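Local coordinates for DUF1436 domain-containing protein (Neisseria meningitidis, PDB 2GKP), which is of unknown function but probably acts as an immunity protein that neutralises the toxin of a contact-dependent growth inhibition system, at residues D48-N51 with E52-G55; L148-S151 with P152-G156; L159-A162 with L163-C166. All coordinates share one frame; numbering follows the deposited sequence.

Two helices, 51-63 and 152-164, frame all three contacts. Contact 1 caps the start of helix 51-63, just after strand 34-45; contact 2 caps the start of helix 152-164, just after strand 144-147; contact 3 lies in the C-terminal part of the same helix. They follow in that order along the chain, with centres about 11 Å (1 and 2), about 13 Å (1 and 3) and about 15 Å (2 and 3) apart. Asn51 lies against Glu153, and Lys160 reaches back to the carbonyl of Thr49. Through residues such as Leu159 and Ala162, helix 152-164 packs between helix 51-63 and strands 112-119, 122-132 and 144-147, joining the first helix and the C-terminal end to one antiparallel sheet.

Contact 1: D48-N51 with E52-G55; sequences DTDN and ETLG
Asp50 and Thr53 meet through a pair of bonds between side chain and helix start. The hydroxyl of Thr53 donates a hydrogen bond to the carboxylate, OG1 to Asp50 OD1 at 2.6 Å, arriving on the syn side but 30° out of the carboxylate plane. The other oxygen, Asp50 OD2, accepts from Thr53 N at 3.1 Å, the N-H coming from above that plane, 53° out of it. Asp50 is thus the N-cap, a place that suits a short acidic side chain: CG sits between its own backbone N and carbonyl carbon (chi1 73°), folding the carboxylate back over the first turn. The backbone then takes over, with Leu54 N bonded to Asp50 O at 3.0 Å and Gly55 N to Asn51 O at 2.8 Å.

Behind the cap, the methyl of Thr49 meets Thr53 in the conformer given, CG2 to CB at 3.5 Å, and the two side chains cross at about a right angle. Thr49 is itself fixed from outside, its OG1 bonded to Pro46 O and its carbonyl oxygen to Lys160 NZ on helix 152-164. Asn51 and Leu54 turn their side chains to that helix.

Chemically, two carboxylate oxygens share the work, one holding a hydroxyl and one a backbone N-H. The negative charge of Asp50 at the helix N-terminus would probably be favoured by the helix dipole and by the N-H of Thr53.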
loop_
_atom_site.group_PDB
_atom_site.type_symbol
_atom_site.label_atom_id
_atom_site.label_comp_id
_atom_site.label_asym_id
_atom_site.label_seq_id
_atom_site.Cartn_x
_atom_site.Cartn_y
_atom_site.Cartn_z
ATOM N N ASP A 48 15.794 6.080 1.893
ATOM C CA ASP A 48 16.019 7.447 1.391
ATOM C C ASP A 48 15.905 7.536 -0.113
ATOM O O ASP A 48 16.521 8.414 -0.741
ATOM C CB ASP A 48 17.346 8.025 1.913
ATOM C CG ASP A 48 18.538 7.232 1.469
ATOM O OD1 ASP A 48 18.386 6.128 0.934
ATOM O OD2 ASP A 48 19.672 7.717 1.666
ATOM N N THR A 49 15.069 6.672 -0.679
ATOM C CA THR A 49 14.727 6.749 -2.091
ATOM C C THR A 49 14.306 8.161 -2.421
ATOM O O THR A 49 13.618 8.791 -1.631
ATOM C CB THR A 49 13.559 5.825 -2.380
ATOM O OG1 THR A 49 13.973 4.503 -2.140
ATOM C CG2 THR A 49 13.167 5.898 -3.845
ATOM N N ASP A 50 14.704 8.639 -3.598
ATOM C CA ASP A 50 14.333 9.979 -3.954
ATOM C C ASP A 50 12.832 10.106 -4.177
ATOM O O ASP A 50 12.146 9.116 -4.474
ATOM C CB ASP A 50 15.118 10.441 -5.173
ATOM C CG ASP A 50 14.657 9.798 -6.411
ATOM O OD1 ASP A 50 15.134 8.697 -6.758
ATOM O OD2 ASP A 50 13.818 10.445 -7.073
ATOM N N ASN A 51 12.323 11.310 -3.979
ATOM C CA ASN A 51 10.877 11.534 -4.107
ATOM C C ASN A 51 10.333 11.133 -5.488
ATOM O O ASN A 51 9.255 10.557 -5.576
ATOM C CB ASN A 51 10.551 12.971 -3.786
ATOM C CG ASN A 51 10.677 13.261 -2.299
ATOM O OD1 ASN A 51 10.790 12.334 -1.513
ATOM N ND2 ASN A 51 10.644 14.522 -1.917
ATOM N N GLU A 52 11.069 11.420 -6.561
ATOM C CA GLU A 52 10.567 11.058 -7.882
ATOM C C GLU A 52 10.394 9.530 -8.047
ATOM O O GLU A 52 9.364 9.081 -8.610
ATOM C CB GLU A 52 11.435 11.721 -8.971
ATOM C CG GLU A 52 10.795 11.816 -10.354
ATOM C CD GLU A 52 10.947 10.523 -11.125
ATOM O OE1 GLU A 52 11.844 9.749 -10.750
ATOM O OE2 GLU A 52 10.196 10.270 -12.099
ATOM N N THR A 53 11.313 8.725 -7.500
ATOM C CA THR A 53 11.215 7.275 -7.605
ATOM C C THR A 53 10.054 6.793 -6.721
ATOM O O THR A 53 9.299 5.896 -7.111
ATOM C CB THR A 53 12.557 6.568 -7.186
ATOM O OG1 THR A 53 13.611 7.037 -8.039
ATOM C CG2 THR A 53 12.462 5.055 -7.334
ATOM N N LEU A 54 9.917 7.367 -5.538
ATOM C CA LEU A 54 8.856 6.952 -4.633
ATOM C C LEU A 54 7.479 7.310 -5.242
ATOM O O LEU A 54 6.567 6.457 -5.291
ATOM C CB LEU A 54 9.028 7.630 -3.274
ATOM C CG LEU A 54 7.965 7.343 -2.191
ATOM C CD1 LEU A 54 7.791 5.803 -2.018
ATOM C CD2 LEU A 54 8.227 8.069 -0.880
ATOM N N GLY A 55 7.335 8.533 -5.750
ATOM C CA GLY A 55 6.069 8.909 -6.427
ATOM C C GLY A 55 5.731 8.020 -7.629
ATOM O O GLY A 55 4.589 7.505 -7.781
#

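Contact 2: L148-S151 with P152-G156; sequences LDNS and PEEIG
A capping box opens helix 152-164, made by Ser151 at the N-cap and Glu154 three residues on. In one direction Glu154 N bonds to Ser151 OG at 3.2 Å; in the other Ser151 N bonds to Glu154 OE1, also at 3.2 Å. Serine suits the cap because its short hydroxyl, held between its own N and carbonyl carbon (chi1 61°), reaches the N-H of the first turn. Glutamate has the length to return: CG, beside the backbone N and anti to the carbonyl carbon, directs the chain toward the N-cap, and extension beyond CG supplies the reach.

Glu154 OE1 takes a second donor, Asn150 ND2, at 3.0 Å. The N-H points almost straight at OE1, which lies in the amide plane, while the amide and carboxylate planes stand 74° apart. The two donors reach OE1 from opposite faces of the carboxylate. The other atom of the amide, OD1, accepts from Ser147 N, which helps fix the amide's rotation.

Pro152 fits the first helical position, where no N-H is needed, and packs on Thr56 of helix 51-63. Ile155 turns CG1 to Ser151 O and Asn150 CB. Such a reciprocal Ser-x-x-Glu pair is the classic N-terminal capping box.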
loop_
_atom_site.group_PDB
_atom_site.type_symbol
_atom_site.label_atom_id
_atom_site.label_comp_id
_atom_site.label_asym_id
_atom_site.label_seq_id
_atom_site.Cartn_x
_atom_site.Cartn_y
_atom_site.Cartn_z
ATOM N N LEU A 148 -3.560 14.296 -9.219
ATOM C CA LEU A 148 -2.795 13.975 -10.426
ATOM C C LEU A 148 -2.227 15.220 -11.114
ATOM O O LEU A 148 -1.439 15.107 -12.051
ATOM C CB LEU A 148 -3.611 13.126 -11.411
ATOM C CG LEU A 148 -4.008 11.726 -10.906
ATOM C CD1 LEU A 148 -4.835 11.070 -12.003
ATOM C CD2 LEU A 148 -2.728 10.915 -10.583
ATOM N N ASP A 149 -2.582 16.401 -10.610
ATOM C CA ASP A 149 -1.900 17.620 -11.055
ATOM C C ASP A 149 -0.433 17.575 -10.631
ATOM O O ASP A 149 0.431 18.226 -11.237
ATOM C CB ASP A 149 -2.449 18.856 -10.334
ATOM C CG ASP A 149 -3.923 19.139 -10.603
ATOM O OD1 ASP A 149 -4.542 18.639 -11.571
ATOM O OD2 ASP A 149 -4.482 19.914 -9.801
ATOM N N ASN A 150 -0.180 16.900 -9.504
ATOM C CA ASN A 150 1.155 16.866 -8.889
ATOM C C ASN A 150 2.112 15.968 -9.655
ATOM O O ASN A 150 1.702 14.928 -10.159
ATOM C CB ASN A 150 1.055 16.437 -7.404
ATOM C CG ASN A 150 0.326 17.469 -6.535
ATOM O OD1 ASN A 150 -0.783 17.227 -6.060
ATOM N ND2 ASN A 150 0.933 18.659 -6.365
ATOM N N SER A 151 3.388 16.365 -9.712
ATOM C CA SER A 151 4.416 15.541 -10.336
ATOM C C SER A 151 4.715 14.351 -9.443
ATOM O O SER A 151 4.394 14.404 -8.243
ATOM C CB SER A 151 5.696 16.327 -10.467
ATOM O OG SER A 151 6.165 16.708 -9.176
ATOM N N PRO A 152 5.293 13.276 -10.019
ATOM C CA PRO A 152 5.758 12.171 -9.201
ATOM C C PRO A 152 6.605 12.617 -8.021
ATOM O O PRO A 152 6.483 12.026 -6.945
ATOM C CB PRO A 152 6.556 11.307 -10.184
ATOM C CG PRO A 152 5.848 11.532 -11.506
ATOM C CD PRO A 152 5.444 12.991 -11.467
ATOM N N GLU A 153 7.447 13.637 -8.204
ATOM C CA GLU A 153 8.277 14.107 -7.085
ATOM C C GLU A 153 7.463 14.739 -5.945
ATOM O O GLU A 153 7.734 14.447 -4.771
ATOM C CB GLU A 153 9.392 15.023 -7.586
ATOM C CG GLU A 153 10.584 15.085 -6.681
ATOM C CD GLU A 153 10.632 16.324 -5.776
ATOM O OE1 GLU A 153 9.590 16.948 -5.511
ATOM O OE2 GLU A 153 11.744 16.661 -5.299
ATOM N N GLU A 154 6.452 15.528 -6.259
ATOM C CA GLU A 154 5.545 16.085 -5.286
ATOM C C GLU A 154 4.734 14.993 -4.592
ATOM O O GLU A 154 4.485 15.062 -3.379
ATOM C CB GLU A 154 4.616 17.068 -5.971
ATOM C CG GLU A 154 5.384 18.331 -6.339
ATOM C CD GLU A 154 4.608 19.213 -7.246
ATOM O OE1 GLU A 154 3.540 18.830 -7.744
ATOM O OE2 GLU A 154 5.103 20.325 -7.500
ATOM N N ILE A 155 4.318 13.986 -5.349
ATOM C CA ILE A 155 3.644 12.852 -4.738
ATOM C C ILE A 155 4.576 12.143 -3.746
ATOM O O ILE A 155 4.156 11.824 -2.621
ATOM C CB ILE A 155 3.035 11.957 -5.823
ATOM C CG1 ILE A 155 1.942 12.755 -6.555
ATOM C CG2 ILE A 155 2.432 10.701 -5.200
ATOM C CD1 ILE A 155 1.476 12.114 -7.831
ATOM N N GLY A 156 5.838 11.936 -4.120
ATOM C CA GLY A 156 6.817 11.325 -3.211
ATOM C C GLY A 156 6.986 12.119 -1.934
ATOM O O GLY A 156 7.038 11.524 -0.831
#

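Contact 3: L159-A162 with L163-C166; sequences LKLA and LSRC
Leu161 and Arg165 form an i, i+4 pair in the C-terminal part of helix 152-164, which packs on the antiparallel sheet, and their side chains cross obliquely. The leucine approaches one face of the guanidinium: its CG stands 3.8 Å above that plane, offset toward the rim, and Leu161 CD2 is 3.7 Å from Arg165 NH2. The fit depends on the arginine running out straight from CG to NE, with CG anti to its own carbonyl carbon (chi1 -67°), so that its flat end passes with one face toward the leucine branches. Arginine suits this edge of the helix because its long side chain can pack on Val144 and Pro127 while NH1 bonds to Asp142 O.

Ser164 is turned another way. Its OG, set between its own backbone N and carbonyl carbon (chi1 79°), folds back along the helix to the carbonyl of Leu161, which thereby receives a hydroxyl as well as a weak bond from Arg165 N. A serine can do this where the regular pattern of backbone bonds is giving way. Leu163 N to Leu159 O and Ser164 N to Lys160 O, both 2.9 Å, still follow that pattern. Arg165 N instead bonds mainly to Ala162 O, three residues back, at 3.0 Å, and Cys166 N likewise to Leu163 O: the tighter spacing of a 3-10 turn. Arg165 N meets its acceptor from above the carbonyl plane.

The inward side is mainly nonpolar. Leu159 meets Leu54 and Val58 of helix 51-63 as well as Ile116 and Ile125 of the sheet; small Ala162 sits against Ile125 and Val144; Leu163 and Cys166 pack on Met112. On the outer side, the short bond from Ser164 OG to Leu161 O measures 2.6 Å.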
loop_
_atom_site.group_PDB
_atom_site.type_symbol
_atom_site.label_atom_id
_atom_site.label_comp_id
_atom_site.label_asym_id
_atom_site.label_seq_id
_atom_site.Cartn_x
_atom_site.Cartn_y
_atom_site.Cartn_z
ATOM N N LEU A 159 4.014 11.490 0.207
ATOM C CA LEU A 159 4.085 10.145 0.805
ATOM C C LEU A 159 4.974 10.121 2.036
ATOM O O LEU A 159 4.617 9.516 3.068
ATOM C CB LEU A 159 4.585 9.112 -0.210
ATOM C CG LEU A 159 3.568 8.907 -1.343
ATOM C CD1 LEU A 159 4.247 8.421 -2.614
ATOM C CD2 LEU A 159 2.529 7.917 -0.876
ATOM N N LYS A 160 6.144 10.759 1.924
ATOM C CA LYS A 160 7.083 10.799 3.042
ATOM C C LYS A 160 6.485 11.593 4.205
ATOM O O LYS A 160 6.679 11.240 5.382
ATOM C CB LYS A 160 8.414 11.409 2.568
ATOM C CG LYS A 160 9.160 10.438 1.695
ATOM C CD LYS A 160 10.598 10.884 1.453
ATOM C CE LYS A 160 11.274 10.078 0.352
ATOM N NZ LYS A 160 12.675 10.605 0.070
ATOM N N LEU A 161 5.746 12.647 3.887
ATOM C CA LEU A 161 5.068 13.443 4.890
ATOM C C LEU A 161 4.045 12.589 5.625
ATOM O O LEU A 161 3.968 12.603 6.876
ATOM C CB LEU A 161 4.387 14.657 4.257
ATOM C CG LEU A 161 3.580 15.575 5.173
ATOM C CD1 LEU A 161 4.456 16.162 6.306
ATOM C CD2 LEU A 161 2.912 16.701 4.403
ATOM N N ALA A 162 3.249 11.824 4.873
ATOM C CA ALA A 162 2.272 10.989 5.534
ATOM C C ALA A 162 2.956 9.934 6.408
ATOM O O ALA A 162 2.478 9.651 7.510
ATOM C CB ALA A 162 1.346 10.322 4.516
ATOM N N LEU A 163 4.041 9.324 5.920
ATOM C CA LEU A 163 4.779 8.360 6.746
ATOM C C LEU A 163 5.244 9.021 8.061
ATOM O O LEU A 163 5.172 8.410 9.150
ATOM C CB LEU A 163 5.942 7.777 5.939
ATOM C CG LEU A 163 6.899 6.943 6.759
ATOM C CD1 LEU A 163 6.154 5.739 7.166
ATOM C CD2 LEU A 163 8.089 6.539 5.892
ATOM N N SER A 164 5.722 10.274 7.978
ATOM C CA SER A 164 6.162 10.979 9.191
ATOM C C SER A 164 5.059 11.180 10.226
ATOM O O SER A 164 5.318 11.378 11.419
ATOM C CB SER A 164 6.831 12.327 8.827
ATOM O OG SER A 164 5.856 13.303 8.543
ATOM N N ARG A 165 3.814 11.116 9.771
ATOM C CA ARG A 165 2.651 11.249 10.634
ATOM C C ARG A 165 2.170 9.909 11.233
ATOM O O ARG A 165 1.301 9.905 12.120
ATOM C CB ARG A 165 1.499 11.932 9.872
ATOM C CG ARG A 165 1.832 13.395 9.544
ATOM C CD ARG A 165 0.711 14.019 8.720
ATOM N NE ARG A 165 1.004 15.396 8.361
ATOM C CZ ARG A 165 0.242 16.113 7.542
ATOM N NH1 ARG A 165 -0.833 15.560 6.965
ATOM N NH2 ARG A 165 0.593 17.351 7.260
ATOM N N CYS A 166 2.740 8.789 10.798
ATOM C CA CYS A 166 2.341 7.508 11.349
ATOM C C CYS A 166 2.835 7.362 12.768
ATOM O O CYS A 166 3.822 7.976 13.153
ATOM C CB CYS A 166 2.925 6.378 10.491
ATOM S SG CYS A 166 2.093 6.186 8.881
#